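Avidin/streptavidin (Shewanella denitrificans, PDB 3SZH) binds biotin with high affinity, as a dimeric member of the avidin family whose chain folds into an antiparallel beta-barrel. Local coordinates at residues I93-Q98 / D115-T120; C74-S79 / W97-N102. All coordinates share one frame; numbering follows the deposited sequence.

How the contacts relate
Both contacts use strand 92-101 of the eight-stranded antiparallel barrel: contact 1 joins its first part to strand 111-119, contact 2 its second part to strand 73-85, and Trp97 and Gln98 belong to both. Their centres lie about 16 Å apart. Contact 1 is the more buried, its centre about 7 Å from the centre of the chain; there a threonine hydroxyl takes the backbone oxygen of Asp115, and Trp97 NE1 makes a weak bond to the Asp115 carboxylate inside the barrel. Contact 2, centred about 11 Å from the chain centre and partly buried, has a regular backbone pairing that ends in an asparagine pair with a bridging water. Each contact touches the second subunit, contact 2 through more of its residues.

Contact 1: I93-Q98 / D115-T120; sequences ISTLWQ and DVFSQT
Thr95 and Asp115 meet twice at one oxygen: Asp115 O accepts from Thr95 N at 2.9 Å and from Thr95 OG1 at 2.8 Å. The hydroxyl gets there because OG1 sits between the backbone N and the carbonyl carbon (chi1 72°), and it lies 3.3 Å from Asp115 CB. Beside it the Asp115 carboxylate reaches Trp97, where OD1 stands off the indole edge near the ring plane, 3.1 Å from NE1. This bond is weak, bent to 128° at the hydrogen, with carboxylate and ring planes 51° apart. Phe117 turns its edge to Thr95, CE1 3.9 Å from OG1, while Ile93 and Phe117 exchange two backbone bonds. In the second shell Gln16 NE2 bonds to OD1 and Trp80 NE1 to OD2, so each carboxylate oxygen has a partner outside the two segments; the Trp80 ring also meets Phe117 edge-to-face. Ser94 and Val116, on the other face of the sheet, touch more loosely, OG to CG2 at 4.2 Å. This pairing is the hairpin of the last two strands of an avidin-type barrel, and the interior group of Asp115, Trp97 and Trp80 is consistent with the biotin pocket, where streptavidin uses an aspartate to bind the ureido group.

Contact 2: C74-S79 / W97-N102; sequences CNSITS and WQLVVN
Asn75 and Asn102 pair side chain to side chain at the end of the hairpin, their amide planes turned 63° apart. Asn102 ND2 gives a fairly straight bond to Asn75 OD1 at 3.0 Å, with the acceptor close to the donor's amide plane, and the backbone Asn102 N bonds to Asn75 O. Both CG atoms are anti to their backbone N (chi1 -155° in Asn75, -179° in Asn102), which in Asn75 brings CG to 3.6 Å from Asn102 CB. A water donates to Asn102 O at 2.6 Å and accepts a weak bond from Asn75 ND2, while Asn102 OD1 turns to Thr59 N of the second subunit. From here the strands run as an antiparallel hairpin of the avidin barrel, with paired backbone bonds at Ile77 and Val100 and again at Ser79 and Gln98. Side chains alternate between its faces. Ser76, Thr78, Trp97 and Leu99 look to the barrel interior, where the serine and threonine probably line the biotin site as their counterparts do in streptavidin. Thr78 CG2 rests obliquely against Trp97, 4.0 Å from its CB, and Thr78 OG1 lies 3.3 Å from Leu99 CD2 in one of that leucine's two conformers; the hydroxyl's polar partner is Trp67 NE1. On the outer face Ile77 CB packs on Val100 CG1 at 4.2 Å, and both side chains touch the second subunit, Ile77 at Ser62 and Val100 at Gly82. Ser79 OG, on that same face, bonds to Ser64 OG of the adjoining strand.

Contact 1: I93-Q98 / D115-T120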
ATOM      1  N   ILE B  93      -3.457  -3.097 -15.535  1.00 13.04           N
ATOM      2  CA  ILE B  93      -3.736  -3.108 -14.105  1.00 12.87           C
ATOM      3  C   ILE B  93      -4.604  -1.889 -13.811  1.00 12.76           C
ATOM      4  O   ILE B  93      -4.188  -0.755 -14.033  1.00 13.34           O
ATOM      5  CB  ILE B  93      -2.446  -3.046 -13.243  1.00 12.38           C
ATOM      6  CG1 ILE B  93      -1.456  -4.162 -13.618  1.00 14.01           C
ATOM      7  CG2 ILE B  93      -2.799  -3.152 -11.756  1.00 13.48           C
ATOM      8  CD1 ILE B  93      -0.088  -4.041 -12.923  1.00 14.72           C
ATOM      9  N   SER B  94      -5.826  -2.148 -13.362  1.00 12.58           N
ATOM     10  CA  SER B  94      -6.751  -1.085 -13.032  1.00 12.51           C
ATOM     11  C   SER B  94      -6.654  -0.843 -11.536  1.00 11.58           C
ATOM     12  O   SER B  94      -6.808  -1.784 -10.753  1.00 11.98           O
ATOM     13  CB  SER B  94      -8.157  -1.505 -13.434  1.00 13.80           C
ATOM     14  OG  SER B  94      -9.059  -0.487 -13.110  1.00 14.21           O
ATOM     15  N   THR B  95      -6.436   0.417 -11.151  1.00 11.06           N
ATOM     16  CA  THR B  95      -6.129   0.757  -9.764  1.00 11.03           C
ATOM     17  C   THR B  95      -6.921   1.945  -9.253  1.00 11.46           C
ATOM     18  O   THR B  95      -7.345   2.823 -10.010  1.00 12.01           O
ATOM     19  CB  THR B  95      -4.622   1.090  -9.540  1.00 11.06           C
ATOM     20  OG1 THR B  95      -4.318   2.355 -10.122  1.00 12.10           O
ATOM     21  CG2 THR B  95      -3.702   0.025 -10.103  1.00 11.51           C
ATOM     22  N   LEU B  96      -7.024   2.006  -7.928  1.00 10.57           N
ATOM     23  CA  LEU B  96      -7.419   3.191  -7.197  1.00 10.51           C
ATOM     24  C   LEU B  96      -6.264   3.517  -6.259  1.00 10.80           C
ATOM     25  O   LEU B  96      -5.757   2.620  -5.573  1.00 11.05           O
ATOM     26  CB  LEU B  96      -8.675   2.926  -6.377  1.00 11.61           C
ATOM     27  CG  LEU B  96      -9.911   2.533  -7.175  1.00 13.56           C
ATOM     28  CD1 LEU B  96     -11.081   2.273  -6.228  1.00 15.92           C
ATOM     29  CD2 LEU B  96     -10.270   3.595  -8.218  1.00 15.00           C
ATOM     30  N   TRP B  97      -5.856   4.781  -6.218  1.00 10.36           N
ATOM     31  CA  TRP B  97      -4.740   5.183  -5.370  1.00 10.37           C
ATOM     32  C   TRP B  97      -5.166   6.195  -4.327  1.00  9.75           C
ATOM     33  O   TRP B  97      -6.184   6.892  -4.456  1.00 11.18           O
ATOM     34  CB  TRP B  97      -3.574   5.725  -6.205  1.00 11.07           C
ATOM     35  CG  TRP B  97      -3.903   6.850  -7.148  1.00 11.61           C
ATOM     36  CD1 TRP B  97      -4.150   6.747  -8.485  1.00 13.00           C
ATOM     37  CD2 TRP B  97      -4.004   8.256  -6.831  1.00 12.37           C
ATOM     38  NE1 TRP B  97      -4.385   7.990  -9.029  1.00 14.22           N
ATOM     39  CE2 TRP B  97      -4.295   8.934  -8.041  1.00 14.05           C
ATOM     40  CE3 TRP B  97      -3.835   9.009  -5.657  1.00 12.75           C
ATOM     41  CZ2 TRP B  97      -4.460  10.319  -8.107  1.00 15.10           C
ATOM     42  CZ3 TRP B  97      -3.996  10.381  -5.726  1.00 14.15           C
ATOM     43  CH2 TRP B  97      -4.323  11.023  -6.945  1.00 15.01           C
ATOM     44  N   GLN B  98      -4.342   6.252  -3.293  1.00 10.18           N
ATOM     45  CA  GLN B  98      -4.451   7.228  -2.210  1.00 10.63           C
ATOM     46  C   GLN B  98      -3.073   7.821  -1.996  1.00  9.94           C
ATOM     47  O   GLN B  98      -2.064   7.093  -1.946  1.00 10.70           O
ATOM     48  CB  GLN B  98      -4.943   6.558  -0.931  1.00 11.55           C
ATOM     49  CG  GLN B  98      -6.305   5.846  -1.077  1.00 13.66           C
ATOM     50  CD  GLN B  98      -6.815   5.311   0.241  1.00 14.40           C
ATOM     51  OE1 GLN B  98      -6.094   4.658   1.008  1.00 18.17           O
ATOM     52  NE2 GLN B  98      -8.058   5.593   0.524  1.00 19.33           N
ATOM     53  N   ASP B 115      -5.892   5.188 -11.568  1.00 12.55           N
ATOM     54  CA  ASP B 115      -4.883   5.007 -12.634  1.00 12.38           C
ATOM     55  C   ASP B 115      -5.133   3.685 -13.320  1.00 12.01           C
ATOM     56  O   ASP B 115      -5.398   2.671 -12.653  1.00 12.76           O
ATOM     57  CB  ASP B 115      -3.460   4.928 -12.059  1.00 11.88           C
ATOM     58  CG  ASP B 115      -2.862   6.260 -11.667  1.00 12.34           C
ATOM     59  OD1 ASP B 115      -3.455   7.335 -11.909  1.00 13.54           O
ATOM     60  OD2 ASP B 115      -1.764   6.202 -11.083  1.00 12.88           O
ATOM     61  N   VAL B 116      -5.043   3.674 -14.653  1.00 12.22           N
ATOM     62  CA  VAL B 116      -5.052   2.418 -15.397  1.00 12.56           C
ATOM     63  C   VAL B 116      -3.700   2.287 -16.058  1.00 12.13           C
ATOM     64  O   VAL B 116      -3.272   3.173 -16.790  1.00 12.46           O
ATOM     65  CB  VAL B 116      -6.191   2.350 -16.432  1.00 13.16           C
ATOM     66  CG1 VAL B 116      -6.060   1.069 -17.220  1.00 14.73           C
ATOM     67  CG2 VAL B 116      -7.555   2.420 -15.711  1.00 14.51           C
ATOM     68  N   PHE B 117      -2.993   1.213 -15.710  1.00 12.86           N
ATOM     69  CA  PHE B 117      -1.662   0.941 -16.239  1.00 13.46           C
ATOM     70  C   PHE B 117      -1.820  -0.084 -17.355  1.00 14.72           C
ATOM     71  O   PHE B 117      -2.593  -1.043 -17.239  1.00 17.28           O
ATOM     72  CB  PHE B 117      -0.741   0.389 -15.134  1.00 13.34           C
ATOM     73  CG  PHE B 117      -0.396   1.362 -14.058  1.00 12.29           C
ATOM     74  CD1 PHE B 117      -1.276   1.596 -13.001  1.00 11.69           C
ATOM     75  CD2 PHE B 117       0.821   2.026 -14.089  1.00 12.67           C
ATOM     76  CE1 PHE B 117      -0.936   2.491 -11.994  1.00 12.35           C
ATOM     77  CE2 PHE B 117       1.175   2.921 -13.074  1.00 12.69           C
ATOM     78  CZ  PHE B 117       0.299   3.154 -12.028  1.00 12.23           C
ATOM     79  N   SER B 118      -1.139   0.159 -18.458  1.00 13.69           N
ATOM     80  CA  SER B 118      -1.147  -0.724 -19.617  0.50 13.81           C
ATOM     81  C   SER B 118       0.240  -1.317 -19.794  1.00 14.24           C
ATOM     82  O   SER B 118       1.232  -0.674 -19.458  1.00 14.33           O
ATOM     83  CB  SER B 118      -1.522   0.078 -20.869  0.50 13.87           C
ATOM     84  OG  SER B 118      -2.834   0.612 -20.770  0.50 15.45           O
ATOM     85  N   GLN B 119       0.332  -2.518 -20.328  1.00 15.30           N
ATOM     86  CA  GLN B 119       1.622  -3.097 -20.626  1.00 16.76           C
ATOM     87  C   GLN B 119       2.476  -2.148 -21.461  1.00 19.39           C
ATOM     88  O   GLN B 119       1.949  -1.426 -22.326  1.00 19.49           O
ATOM     89  CB  GLN B 119       1.453  -4.415 -21.338  1.00 17.19           C
ATOM     90  CG  GLN B 119       0.714  -4.363 -22.657  1.00 17.95           C
ATOM     91  CD  GLN B 119       0.642  -5.715 -23.277  1.00 18.71           C
ATOM     92  OE1 GLN B 119      -0.137  -6.563 -22.830  1.00 18.23           O
ATOM     93  NE2 GLN B 119       1.463  -5.947 -24.296  1.00 24.09           N
ATOM     94  N   THR B 120       3.787  -2.152 -21.167  1.00 21.48           N
ATOM     95  CA  THR B 120       4.813  -1.332 -21.851  1.00 24.25           C
ATOM     96  C   THR B 120       4.531  -1.225 -23.340  1.00 25.16           C
ATOM     97  O   THR B 120       4.490  -2.249 -24.020  1.00 26.70           O
ATOM     98  CB  THR B 120       6.277  -1.914 -21.699  1.00 24.93           C
ATOM     99  OG1 THR B 120       6.788  -2.294 -22.987  1.00 28.34           O
ATOM    100  CG2 THR B 120       6.310  -3.124 -20.809  1.00 25.09           C
TER

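Contact 2: C74-S79 / W97-N102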
ATOM      1  N   CYS B  74       8.925  14.670  -2.526  1.00 11.81           N
ATOM      2  CA  CYS B  74       7.589  15.256  -2.586  1.00 12.42           C
ATOM      3  C   CYS B  74       6.784  15.030  -1.301  1.00 12.15           C
ATOM      4  O   CYS B  74       5.570  15.199  -1.286  1.00 13.61           O
ATOM      5  CB  CYS B  74       6.847  14.806  -3.857  1.00 13.35           C
ATOM      6  SG  CYS B  74       7.720  15.386  -5.391  1.00 17.06           S
ATOM      7  N   ASN B  75       7.481  14.670  -0.217  1.00 11.97           N
ATOM      8  CA  ASN B  75       6.905  14.762   1.132  1.00 11.78           C
ATOM      9  C   ASN B  75       5.631  13.943   1.359  1.00 11.39           C
ATOM     10  O   ASN B  75       4.763  14.343   2.131  1.00 12.16           O
ATOM     11  CB  ASN B  75       6.660  16.235   1.519  1.00 13.45           C
ATOM     12  CG  ASN B  75       6.656  16.436   2.998  1.00 14.95           C
ATOM     13  OD1 ASN B  75       7.445  15.816   3.708  1.00 15.89           O
ATOM     14  ND2 ASN B  75       5.791  17.328   3.480  1.00 17.96           N
ATOM     15  N   SER B  76       5.510  12.815   0.657  1.00 10.55           N
ATOM     16  CA  SER B  76       4.261  12.076   0.677  0.50  9.95           C
ATOM     17  C   SER B  76       4.493  10.633   0.234  1.00 10.08           C
ATOM     18  O   SER B  76       5.613  10.261  -0.135  1.00  9.92           O
ATOM     19  CB  SER B  76       3.253  12.763  -0.247  0.50  9.72           C
ATOM     20  OG  SER B  76       3.782  12.842  -1.560  0.50  8.92           O
ATOM     21  N   ILE B  77       3.425   9.830   0.322  1.00  9.09           N
ATOM     22  CA  ILE B  77       3.452   8.402  -0.018  1.00  9.39           C
ATOM     23  C   ILE B  77       2.186   8.124  -0.833  1.00  9.58           C
ATOM     24  O   ILE B  77       1.085   8.526  -0.420  1.00 10.46           O
ATOM     25  CB  ILE B  77       3.386   7.516   1.264  1.00  9.55           C
ATOM     26  CG1 ILE B  77       4.555   7.837   2.226  1.00 10.15           C
ATOM     27  CG2 ILE B  77       3.390   6.017   0.888  1.00 10.45           C
ATOM     28  CD1 ILE B  77       4.382   7.239   3.607  1.00 10.03           C
ATOM     29  N   THR B  78       2.329   7.427  -1.962  1.00  9.11           N
ATOM     30  CA  THR B  78       1.177   6.971  -2.734  1.00  9.12           C
ATOM     31  C   THR B  78       1.047   5.468  -2.639  1.00  8.70           C
ATOM     32  O   THR B  78       2.047   4.747  -2.671  1.00 10.20           O
ATOM     33  CB  THR B  78       1.296   7.384  -4.210  1.00  9.67           C
ATOM     34  OG1 THR B  78       1.387   8.804  -4.262  1.00 10.79           O
ATOM     35  CG2 THR B  78       0.066   6.927  -5.041  1.00 10.79           C
ATOM     36  N   SER B  79      -0.182   4.997  -2.468  1.00  9.35           N
ATOM     37  CA  SER B  79      -0.491   3.578  -2.432  1.00  9.49           C
ATOM     38  C   SER B  79      -1.582   3.280  -3.445  1.00  9.22           C
ATOM     39  O   SER B  79      -2.600   3.964  -3.490  1.00 10.63           O
ATOM     40  CB  SER B  79      -1.017   3.158  -1.076  1.00 10.87           C
ATOM     41  OG  SER B  79      -0.043   3.399  -0.095  1.00 13.09           O
ATOM     42  N   TRP B  97      -5.856   4.781  -6.218  1.00 10.36           N
ATOM     43  CA  TRP B  97      -4.740   5.183  -5.370  1.00 10.37           C
ATOM     44  C   TRP B  97      -5.166   6.195  -4.327  1.00  9.75           C
ATOM     45  O   TRP B  97      -6.184   6.892  -4.456  1.00 11.18           O
ATOM     46  CB  TRP B  97      -3.574   5.725  -6.205  1.00 11.07           C
ATOM     47  CG  TRP B  97      -3.903   6.850  -7.148  1.00 11.61           C
ATOM     48  CD1 TRP B  97      -4.150   6.747  -8.485  1.00 13.00           C
ATOM     49  CD2 TRP B  97      -4.004   8.256  -6.831  1.00 12.37           C
ATOM     50  NE1 TRP B  97      -4.385   7.990  -9.029  1.00 14.22           N
ATOM     51  CE2 TRP B  97      -4.295   8.934  -8.041  1.00 14.05           C
ATOM     52  CE3 TRP B  97      -3.835   9.009  -5.657  1.00 12.75           C
ATOM     53  CZ2 TRP B  97      -4.460  10.319  -8.107  1.00 15.10           C
ATOM     54  CZ3 TRP B  97      -3.996  10.381  -5.726  1.00 14.15           C
ATOM     55  CH2 TRP B  97      -4.323  11.023  -6.945  1.00 15.01           C
ATOM     56  N   GLN B  98      -4.342   6.252  -3.293  1.00 10.18           N
ATOM     57  CA  GLN B  98      -4.451   7.228  -2.210  1.00 10.63           C
ATOM     58  C   GLN B  98      -3.073   7.821  -1.996  1.00  9.94           C
ATOM     59  O   GLN B  98      -2.064   7.093  -1.946  1.00 10.70           O
ATOM     60  CB  GLN B  98      -4.943   6.558  -0.931  1.00 11.55           C
ATOM     61  CG  GLN B  98      -6.305   5.846  -1.077  1.00 13.66           C
ATOM     62  CD  GLN B  98      -6.815   5.311   0.241  1.00 14.40           C
ATOM     63  OE1 GLN B  98      -6.094   4.658   1.008  1.00 18.17           O
ATOM     64  NE2 GLN B  98      -8.058   5.593   0.524  1.00 19.33           N
ATOM     65  N   LEU B  99      -3.031   9.138  -1.812  1.00 11.12           N
ATOM     66  CA  LEU B  99      -1.812   9.901  -1.567  0.50 11.09           C
ATOM     67  C   LEU B  99      -1.923  10.583  -0.211  1.00 10.45           C
ATOM     68  O   LEU B  99      -2.843  11.379   0.002  1.00 11.48           O
ATOM     69  CB  LEU B  99      -1.656  10.952  -2.675  0.50 12.34           C
ATOM     70  CG  LEU B  99      -0.555  12.031  -2.660  0.50 13.78           C
ATOM     71  CD1 LEU B  99      -0.802  13.183  -1.697  0.50 17.28           C
ATOM     72  CD2 LEU B  99       0.809  11.431  -2.418  0.50 14.03           C
ATOM     73  N   VAL B 100      -1.011  10.272   0.700  1.00 10.50           N
ATOM     74  CA  VAL B 100      -0.968  10.910   2.000  1.00 10.81           C
ATOM     75  C   VAL B 100       0.297  11.758   2.130  1.00 10.48           C
ATOM     76  O   VAL B 100       1.406  11.311   1.837  1.00 10.51           O
ATOM     77  CB  VAL B 100      -1.159   9.907   3.184  1.00 11.39           C
ATOM     78  CG1 VAL B 100      -0.076   8.820   3.224  1.00 11.59           C
ATOM     79  CG2 VAL B 100      -1.249  10.640   4.532  1.00 12.28           C
ATOM     80  N   VAL B 101       0.084  12.993   2.574  1.00 11.58           N
ATOM     81  CA  VAL B 101       1.150  13.962   2.742  1.00 12.25           C
ATOM     82  C   VAL B 101       1.623  14.034   4.189  1.00 12.38           C
ATOM     83  O   VAL B 101       0.812  14.075   5.128  1.00 12.07           O
ATOM     84  CB  VAL B 101       0.683  15.379   2.254  1.00 13.29           C
ATOM     85  CG1 VAL B 101       1.827  16.405   2.307  1.00 14.44           C
ATOM     86  CG2 VAL B 101       0.089  15.304   0.851  1.00 15.03           C
ATOM     87  N   ASN B 102       2.935  14.032   4.360  1.00 11.64           N
ATOM     88  CA  ASN B 102       3.568  14.245   5.665  1.00 11.88           C
ATOM     89  C   ASN B 102       2.997  15.511   6.305  1.00 12.45           C
ATOM     90  O   ASN B 102       2.851  16.527   5.623  1.00 13.48           O
ATOM     91  CB  ASN B 102       5.082  14.321   5.455  1.00 12.49           C
ATOM     92  CG  ASN B 102       5.866  14.519   6.728  1.00 12.13           C
ATOM     93  OD1 ASN B 102       5.382  14.267   7.838  1.00 12.28           O
ATOM     94  ND2 ASN B 102       7.117  14.952   6.569  1.00 14.55           N
TER
HETATM   95  O   HOH W   1       3.866  18.961   5.649  1.00 41.65           O